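Local coordinates for protein pectate lyase 1 (Juniperus ashei, PDB 1PXZ) that cleaves pectate by calcium-dependent elimination with low activity, and is a major allergen of cedar pollen built on a parallel beta-helix, at residues A[266-271]-A[301-306]; A[277-282]-A[307-312]. One frame throughout, in Å; residues are numbered along the deposited sequence.

Contact 1. Residues A[266-271]-A[301-306]; sequences NSFTAP and DAFING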
loop_
_atom_site.group_PDB
_atom_site.type_symbol
_atom_site.label_atom_id
_atom_site.label_comp_id
_atom_site.label_asym_id
_atom_site.label_seq_id
_atom_site.Cartn_x
_atom_site.Cartn_y
_atom_site.Cartn_z
ATOM N N ASN A 266 -13.371 -10.937 2.441
ATOM C CA ASN A 266 -12.237 -11.017 3.368
ATOM C C ASN A 266 -12.379 -12.206 4.304
ATOM O O ASN A 266 -13.501 -12.695 4.482
ATOM C CB ASN A 266 -12.158 -9.715 4.174
ATOM C CG ASN A 266 -11.875 -8.541 3.250
ATOM O OD1 ASN A 266 -10.816 -8.537 2.609
ATOM N ND2 ASN A 266 -12.780 -7.580 3.183
ATOM N N SER A 267 -11.288 -12.661 4.908
ATOM C CA SER A 267 -11.394 -13.708 5.930
ATOM C C SER A 267 -10.794 -13.146 7.219
ATOM O O SER A 267 -9.632 -12.719 7.247
ATOM C CB SER A 267 -10.696 -14.982 5.490
ATOM O OG SER A 267 -10.657 -15.945 6.547
ATOM N N PHE A 268 -11.598 -13.109 8.281
ATOM C CA PHE A 268 -11.182 -12.461 9.516
ATOM C C PHE A 268 -11.101 -13.507 10.628
ATOM O O PHE A 268 -12.129 -14.130 10.919
ATOM C CB PHE A 268 -12.161 -11.362 9.914
ATOM C CG PHE A 268 -12.457 -10.234 8.946
ATOM C CD1 PHE A 268 -11.562 -9.181 8.769
ATOM C CD2 PHE A 268 -13.642 -10.224 8.208
ATOM C CE1 PHE A 268 -11.875 -8.161 7.877
ATOM C CE2 PHE A 268 -13.955 -9.203 7.325
ATOM C CZ PHE A 268 -13.066 -8.144 7.163
ATOM N N THR A 269 -9.933 -13.692 11.219
ATOM C CA THR A 269 -9.775 -14.583 12.378
ATOM C C THR A 269 -9.577 -13.740 13.622
ATOM O O THR A 269 -8.562 -13.052 13.778
ATOM C CB THR A 269 -8.600 -15.555 12.157
ATOM O OG1 THR A 269 -8.888 -16.360 11.010
ATOM C CG2 THR A 269 -8.446 -16.471 13.365
ATOM N N ALA A 270 -10.531 -13.702 14.545
ATOM C CA ALA A 270 -10.480 -12.854 15.732
ATOM C C ALA A 270 -9.507 -13.366 16.793
ATOM O O ALA A 270 -9.245 -14.568 16.866
ATOM C CB ALA A 270 -11.855 -12.708 16.414
ATOM N N PRO A 271 -8.975 -12.450 17.604
ATOM C CA PRO A 271 -8.189 -12.871 18.774
ATOM C C PRO A 271 -9.132 -13.556 19.765
ATOM O O PRO A 271 -10.345 -13.585 19.541
ATOM C CB PRO A 271 -7.681 -11.593 19.412
ATOM C CG PRO A 271 -8.141 -10.478 18.562
ATOM C CD PRO A 271 -9.062 -10.998 17.490
ATOM N N ASP A 301 -17.975 -12.007 3.317
ATOM C CA ASP A 301 -16.828 -12.122 4.232
ATOM C C ASP A 301 -16.909 -13.444 4.966
ATOM O O ASP A 301 -17.979 -14.034 5.106
ATOM C CB ASP A 301 -16.811 -10.954 5.209
ATOM C CG ASP A 301 -16.337 -9.629 4.624
ATOM O OD1 ASP A 301 -15.530 -9.643 3.660
ATOM O OD2 ASP A 301 -16.753 -8.551 5.124
ATOM N N ALA A 302 -15.776 -13.946 5.444
ATOM C CA ALA A 302 -15.777 -15.148 6.283
ATOM C C ALA A 302 -15.293 -14.777 7.684
ATOM O O ALA A 302 -14.415 -13.906 7.768
ATOM C CB ALA A 302 -14.939 -16.240 5.662
ATOM N N PHE A 303 -15.836 -15.399 8.729
ATOM C CA PHE A 303 -15.538 -14.989 10.101
ATOM C C PHE A 303 -15.123 -16.202 10.920
ATOM O O PHE A 303 -15.829 -17.194 10.965
ATOM C CB PHE A 303 -16.735 -14.311 10.798
ATOM C CG PHE A 303 -17.157 -13.059 10.037
ATOM C CD1 PHE A 303 -16.537 -11.858 10.284
ATOM C CD2 PHE A 303 -18.154 -13.097 9.078
ATOM C CE1 PHE A 303 -16.889 -10.720 9.579
ATOM C CE2 PHE A 303 -18.521 -11.973 8.360
ATOM C CZ PHE A 303 -17.882 -10.780 8.617
ATOM N N ILE A 304 -13.967 -16.106 11.554
ATOM C CA ILE A 304 -13.442 -17.252 12.292
ATOM C C ILE A 304 -13.209 -16.837 13.737
ATOM O O ILE A 304 -12.888 -15.677 14.033
ATOM C CB ILE A 304 -12.157 -17.732 11.604
ATOM C CG1 ILE A 304 -12.386 -18.176 10.152
ATOM C CG2 ILE A 304 -11.478 -18.830 12.404
ATOM C CD1 ILE A 304 -11.113 -18.339 9.348
ATOM N N ASN A 305 -13.382 -17.783 14.656
ATOM C CA ASN A 305 -13.096 -17.556 16.064
ATOM C C ASN A 305 -13.916 -16.421 16.635
ATOM O O ASN A 305 -13.431 -15.702 17.512
ATOM C CB ASN A 305 -11.595 -17.272 16.313
ATOM C CG ASN A 305 -11.208 -17.586 17.753
ATOM O OD1 ASN A 305 -11.640 -18.613 18.299
ATOM N ND2 ASN A 305 -10.408 -16.773 18.437
ATOM N N GLY A 306 -15.165 -16.257 16.182
ATOM C CA GLY A 306 -16.033 -15.301 16.867
ATOM C C GLY A 306 -15.977 -13.892 16.306
ATOM O O GLY A 306 -16.615 -12.969 16.814
#
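Six hydrogen bonds join 266-271 to 301-306, four of them between backbones. In the parallel pairing of 267-269 with 302-304, axes 13° apart, Phe268 donates to Ala302 O and accepts from Ile304 N, while Asn266 O receives Ala302 N nearly along its C=O axis and Ala270 N runs to Ile304 O. A side chain continues the series at each end. Asp301 OD1 takes Asn266 N on its anti lone pair at 2.8 Å, and Asn305 ND2 reaches Ala270 O at 2.9 Å, the oxygen lying in the amide plane.

Phe268 and Phe303 leave the same face of the paired strands. Both have CG anti to the carbonyl carbon, so their rings run side by side; the planes are 21° apart but slid until they barely overlap, with centroids 5.6 Å apart. The closest approach of the two rings is Phe268 CD2 to Phe303 CE1, 3.6 Å. Asp301 OD2 meets the Phe268 ring at its edge, 3.6 Å from CE2. On the other face the extended Ile304 side chain crosses Thr269 obliquely, CD1 3.4 Å from Thr269 OG1.

Farther out, Ser298 OG and Ser263 OG are hydrogen-bonded to Asp301 OD2, Val240 O and Asn243 N hold the Asn266 amide, and Tyr245 meets the Phe268 ring. With both oxygens of Asp301 engaged, its carboxylate is fixed in rotation and is probably stabilised as the anion, closing one end of this parallel strand pairing at the end of the beta-helix.

Contact 2. Residues A[277-282]-A[307-312]; sequences KEVTKR and AYFVSS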
loop_
_atom_site.group_PDB
_atom_site.type_symbol
_atom_site.label_atom_id
_atom_site.label_comp_id
_atom_site.label_asym_id
_atom_site.label_seq_id
_atom_site.Cartn_x
_atom_site.Cartn_y
_atom_site.Cartn_z
ATOM N N LYS A 277 -13.287 -9.002 19.505
ATOM C CA LYS A 277 -13.912 -9.816 18.476
ATOM C C LYS A 277 -14.412 -8.986 17.299
ATOM O O LYS A 277 -14.531 -9.501 16.187
ATOM C CB LYS A 277 -15.135 -10.567 19.064
ATOM C CG LYS A 277 -14.733 -11.572 20.150
ATOM C CD LYS A 277 -13.891 -12.717 19.608
ATOM C CE LYS A 277 -13.668 -13.825 20.643
ATOM N NZ LYS A 277 -12.721 -14.861 20.113
ATOM N N GLU A 278 -14.704 -7.713 17.535
ATOM C CA GLU A 278 -15.288 -6.883 16.488
ATOM C C GLU A 278 -14.231 -6.463 15.456
ATOM O O GLU A 278 -13.179 -5.935 15.805
ATOM C CB GLU A 278 -15.965 -5.613 17.037
ATOM C CG GLU A 278 -16.808 -5.002 15.912
ATOM C CD GLU A 278 -17.517 -3.731 16.309
ATOM O OE1 GLU A 278 -17.680 -3.521 17.530
ATOM O OE2 GLU A 278 -17.907 -2.952 15.401
ATOM N N VAL A 279 -14.533 -6.720 14.191
ATOM C CA VAL A 279 -13.579 -6.410 13.120
ATOM C C VAL A 279 -13.473 -4.899 12.954
ATOM O O VAL A 279 -12.377 -4.365 12.761
ATOM C CB VAL A 279 -14.064 -7.031 11.806
ATOM C CG1 VAL A 279 -13.354 -6.413 10.594
ATOM C CG2 VAL A 279 -13.918 -8.554 11.819
ATOM N N THR A 280 -14.620 -4.230 13.013
ATOM C CA THR A 280 -14.831 -2.816 12.781
ATOM C C THR A 280 -14.683 -1.934 14.013
ATOM O O THR A 280 -14.956 -2.300 15.158
ATOM C CB THR A 280 -16.279 -2.545 12.275
ATOM O OG1 THR A 280 -17.185 -3.416 12.984
ATOM C CG2 THR A 280 -16.415 -2.872 10.799
ATOM N N LYS A 281 -14.253 -0.699 13.755
ATOM C CA LYS A 281 -14.196 0.317 14.777
ATOM C C LYS A 281 -14.478 1.705 14.196
ATOM O O LYS A 281 -13.730 2.182 13.350
ATOM C CB LYS A 281 -12.839 0.359 15.502
ATOM C CG LYS A 281 -12.949 1.225 16.766
ATOM C CD LYS A 281 -11.759 0.976 17.689
ATOM C CE LYS A 281 -11.696 2.065 18.757
ATOM N NZ LYS A 281 -10.471 2.909 18.620
ATOM N N ARG A 282 -15.560 2.333 14.660
ATOM C CA ARG A 282 -15.881 3.698 14.285
ATOM C C ARG A 282 -15.295 4.673 15.292
ATOM O O ARG A 282 -15.457 4.542 16.502
ATOM C CB ARG A 282 -17.391 3.950 14.229
ATOM C CG ARG A 282 -18.035 3.480 12.936
ATOM C CD ARG A 282 -18.912 2.272 13.251
ATOM N NE ARG A 282 -19.764 1.937 12.100
ATOM C CZ ARG A 282 -19.901 0.660 11.743
ATOM N NH1 ARG A 282 -19.263 -0.280 12.446
ATOM N NH2 ARG A 282 -20.669 0.390 10.708
ATOM N N ALA A 307 -15.205 -13.683 15.251
ATOM C CA ALA A 307 -15.132 -12.377 14.602
ATOM C C ALA A 307 -16.493 -11.930 14.074
ATOM O O ALA A 307 -17.236 -12.781 13.584
ATOM C CB ALA A 307 -14.163 -12.453 13.419
ATOM N N TYR A 308 -16.773 -10.635 14.117
ATOM C CA TYR A 308 -17.951 -10.118 13.432
ATOM C C TYR A 308 -17.725 -8.688 12.960
ATOM O O TYR A 308 -16.903 -7.942 13.514
ATOM C CB TYR A 308 -19.191 -10.176 14.356
ATOM C CG TYR A 308 -19.009 -9.423 15.655
ATOM C CD1 TYR A 308 -18.473 -10.068 16.776
ATOM C CD2 TYR A 308 -19.361 -8.096 15.761
ATOM C CE1 TYR A 308 -18.323 -9.334 17.935
ATOM C CE2 TYR A 308 -19.219 -7.364 16.927
ATOM C CZ TYR A 308 -18.687 -8.011 18.016
ATOM O OH TYR A 308 -18.521 -7.301 19.184
ATOM N N PHE A 309 -18.487 -8.328 11.929
ATOM C CA PHE A 309 -18.412 -7.003 11.310
ATOM C C PHE A 309 -19.713 -6.269 11.578
ATOM O O PHE A 309 -20.776 -6.803 11.266
ATOM C CB PHE A 309 -18.176 -7.189 9.815
ATOM C CG PHE A 309 -17.903 -5.977 8.956
ATOM C CD1 PHE A 309 -18.845 -5.009 8.672
ATOM C CD2 PHE A 309 -16.627 -5.844 8.408
ATOM C CE1 PHE A 309 -18.566 -3.913 7.879
ATOM C CE2 PHE A 309 -16.334 -4.754 7.610
ATOM C CZ PHE A 309 -17.289 -3.795 7.329
ATOM N N VAL A 310 -19.651 -5.061 12.111
ATOM C CA VAL A 310 -20.884 -4.292 12.326
ATOM C C VAL A 310 -21.080 -3.383 11.117
ATOM O O VAL A 310 -20.362 -2.403 10.901
ATOM C CB VAL A 310 -20.798 -3.514 13.636
ATOM C CG1 VAL A 310 -22.017 -2.622 13.813
ATOM C CG2 VAL A 310 -20.692 -4.483 14.814
ATOM N N SER A 311 -22.062 -3.765 10.313
ATOM C CA SER A 311 -22.420 -3.056 9.090
ATOM C C SER A 311 -23.253 -1.812 9.337
ATOM O O SER A 311 -23.929 -1.702 10.373
ATOM C CB SER A 311 -23.259 -4.012 8.206
ATOM O OG SER A 311 -22.331 -4.732 7.407
ATOM N N SER A 312 -23.230 -0.880 8.394
ATOM C CA SER A 312 -24.147 0.269 8.442
ATOM C C SER A 312 -24.439 0.692 7.000
ATOM O O SER A 312 -23.599 0.523 6.105
ATOM C CB SER A 312 -23.629 1.423 9.290
ATOM O OG SER A 312 -22.318 1.837 8.920
HETATM O O HOH W 1 -21.387 3.629 10.873
#
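The Phe309 ring carries Thr280 CG2 over the centre of one face, 3.5 Å from the centroid and 5° off the normal, a nearly ideal CH-pi contact; Val279 CG1 approaches the same ring obliquely. Over one face of Tyr308 lies Glu278 CA, displaced toward the rim, 4.0 Å from the centroid, while Val310 CG2 sits at the ring's edge. The guanidinium of Arg282 is used wholly in plane: Val310 O, Ser312 OG and a water all lie at its edge.

Arg282 reaches there through a bend at chi2. NH1 and NH2 together grip Val310 O, each at 2.8 Å; NH2 also donates to Ser312 OG, and NE to the water at 2.6 Å, which in turn donates to Ser312 OG. Trp294 O is a further partner of that hydroxyl.

Backbone bonding is sparse: Val279 N meets Tyr308 O almost straight (176°), and Tyr308 N makes a longer bond to Lys277 O. Thr280 OG1 then substitutes for a backbone acceptor, taking Val310 N at 3.1 Å. Thr280 chi1 of 39° sets OG1 between the backbone N and the carbonyl carbon, from where it donates to Glu278 OE2 at 2.6 Å.

The threonine hydroxyl thus relays between carboxylate and amide, and the Arg282 charge would polarise the Val310 carbonyl. Where the single backbone bridge ends, side chains hold the loop 307-312 against 280-282, the outermost strand of its parallel sheet in the beta-helix.

The segments alternate along the chain, 266-271, 277-282, 301-306 and then 307-312, so 301-312 passes first along contact 1 and directly on into contact 2; the centres of the two contacts are about 11 Å apart. Strands 267-269 and 280-282 follow one another but belong to different sheets of the parallel beta-helix, the latter outermost in its own. The contacts also touch: Lys277 NZ probably bonds Pro271 O and Asn305 O, both at 2.8 Å, and Phe268 CE1 packs 3.6 Å from Val279 CG1. With strand 302-304 paired parallel to 267-269, 301-312 continues the stacking at the end of the beta-helix. Segment 301-306 falls within a mapped IgE-binding region.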